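Local atomic coordinates of pullulanase (Bacillus acidopullulyticus, PDB entry 2WAN), a protein that probably hydrolyses the alpha-1,6-glucosidic linkages of pullulan and related branched starch polysaccharides. Residues A166-D171 / V240-I245. Sequence-based numbering, arbitrary orientation.
Sequences AVLVGD and VTFTYI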
# COMPACT_ATOMS: atom_id res chain seq x y z
N ALA A 166 18.03 -13.95 -23.06
CA ALA A 166 19.23 -14.40 -23.76
C ALA A 166 20.26 -13.28 -23.78
O ALA A 166 20.04 -12.24 -24.41
CB ALA A 166 18.89 -14.85 -25.16
N VAL A 167 21.37 -13.50 -23.09
CA VAL A 167 22.40 -12.49 -22.94
C VAL A 167 23.67 -12.93 -23.67
O VAL A 167 24.14 -14.05 -23.47
CB VAL A 167 22.73 -12.25 -21.45
CG1 VAL A 167 23.95 -11.34 -21.30
CG2 VAL A 167 21.50 -11.71 -20.68
N LEU A 168 24.20 -12.03 -24.50
CA LEU A 168 25.48 -12.25 -25.16
C LEU A 168 26.61 -12.15 -24.14
O LEU A 168 26.80 -11.11 -23.49
CB LEU A 168 25.69 -11.23 -26.28
CG LEU A 168 27.00 -11.25 -27.07
CD1 LEU A 168 27.08 -12.48 -27.93
CD2 LEU A 168 27.11 -10.02 -27.93
N VAL A 169 27.33 -13.25 -23.98
CA VAL A 169 28.42 -13.32 -23.00
C VAL A 169 29.74 -13.63 -23.67
O VAL A 169 29.79 -14.35 -24.67
CB VAL A 169 28.13 -14.36 -21.90
CG1 VAL A 169 26.95 -13.93 -21.07
CG2 VAL A 169 27.87 -15.74 -22.50
N GLY A 170 30.82 -13.10 -23.09
CA GLY A 170 32.17 -13.37 -23.60
C GLY A 170 33.13 -12.26 -23.25
O GLY A 170 32.85 -11.45 -22.35
N ASP A 171 34.26 -12.22 -23.95
CA ASP A 171 35.28 -11.19 -23.71
C ASP A 171 35.04 -9.93 -24.57
O ASP A 171 35.89 -9.02 -24.63
CB ASP A 171 36.70 -11.75 -23.89
CG ASP A 171 36.95 -12.30 -25.28
OD1 ASP A 171 36.11 -12.12 -26.18
OD2 ASP A 171 38.01 -12.94 -25.47
N VAL A 240 28.37 -5.50 -35.55
CA VAL A 240 28.06 -6.92 -35.63
C VAL A 240 26.67 -7.19 -35.05
O VAL A 240 26.29 -6.64 -34.02
CB VAL A 240 29.11 -7.79 -34.89
CG1 VAL A 240 28.86 -9.28 -35.12
CG2 VAL A 240 30.53 -7.42 -35.34
N THR A 241 25.91 -8.04 -35.74
CA THR A 241 24.65 -8.52 -35.21
C THR A 241 24.82 -9.95 -34.70
O THR A 241 25.37 -10.80 -35.41
CB THR A 241 23.52 -8.42 -36.26
OG1 THR A 241 23.34 -7.04 -36.62
CG2 THR A 241 22.20 -8.95 -35.70
N PHE A 242 24.36 -10.17 -33.47
CA PHE A 242 24.35 -11.48 -32.82
C PHE A 242 22.92 -11.98 -32.74
O PHE A 242 22.01 -11.21 -32.41
CB PHE A 242 24.96 -11.38 -31.42
CG PHE A 242 26.38 -10.90 -31.42
CD1 PHE A 242 27.43 -11.81 -31.48
CD2 PHE A 242 26.68 -9.54 -31.39
CE1 PHE A 242 28.76 -11.38 -31.49
CE2 PHE A 242 28.00 -9.09 -31.40
CZ PHE A 242 29.04 -10.01 -31.45
N THR A 243 22.72 -13.26 -33.05
CA THR A 243 21.39 -13.82 -33.21
C THR A 243 21.19 -15.09 -32.40
O THR A 243 22.06 -15.96 -32.37
CB THR A 243 21.11 -14.12 -34.71
OG1 THR A 243 21.19 -12.90 -35.46
CG2 THR A 243 19.74 -14.72 -34.90
N TYR A 244 20.04 -15.19 -31.75
CA TYR A 244 19.64 -16.41 -31.06
C TYR A 244 18.27 -16.86 -31.51
O TYR A 244 17.33 -16.07 -31.50
CB TYR A 244 19.68 -16.22 -29.53
CG TYR A 244 19.13 -17.39 -28.75
CD1 TYR A 244 19.79 -18.63 -28.72
CD2 TYR A 244 17.93 -17.27 -28.03
CE1 TYR A 244 19.28 -19.71 -27.99
CE2 TYR A 244 17.41 -18.35 -27.30
CZ TYR A 244 18.09 -19.56 -27.29
OH TYR A 244 17.58 -20.61 -26.56
N ILE A 245 18.16 -18.12 -31.91
CA ILE A 245 16.89 -18.69 -32.36
C ILE A 245 16.33 -19.67 -31.33
O ILE A 245 16.88 -20.76 -31.15
CB ILE A 245 17.01 -19.40 -33.74
CG1 ILE A 245 17.79 -18.55 -34.75
CG2 ILE A 245 15.62 -19.80 -34.26
CD1 ILE A 245 17.08 -17.31 -35.25
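L168 and F242 meet in a buried, purely apolar contact between two facing beta-sheets, with A166 and Y244 as a second, lighter pair. Strand 166-170 is an outermost strand of a three-stranded sheet, next to strand 208-216. The residues 240-245 belong to strand 238-245, an inner strand of a four-stranded sheet. The two strands do not pair through their backbones. The CA atoms of L168 and F242 are 7.8 Å apart, far enough for side chains to fill the gap.

L168 sets its two methyls on one face of the F242 ring. L168 CD2 stands over the middle of the F242 ring, 3.6 Å from its centroid and 14° off the normal, a CH-pi contact. The second methyl, L168 CD1, lies over the same face, above F242 CD1 at 3.6 Å. The two side chains cross at about a right angle. L168 CG is anti to the backbone N (chi1 177°), which carries both methyls across to the opposing sheet. The other face of the ring is covered by V240 CG1 of its own strand, nearer the rim. F242 is thus held between two aliphatic groups, and Y212 packs against it edge-to-face.

Both strands fall within the X25 domain of pullulanase, and the contact is part of the core of this beta-sandwich. The centre of the contact lies about 40 Å from the centre of the chain.

At A166 the packing is thinner. A166 CB approaches the Y244 ring obliquely, 3.9 Å from Y244 CD2. I214 and L216 of strand 208-216 touch A166 and Y244 respectively. The Y244 hydroxyl is hydrogen-bonded to N249 ND2, so the buried ring carries a satisfied polar end. L201 of strand 198-205 also packs on L168.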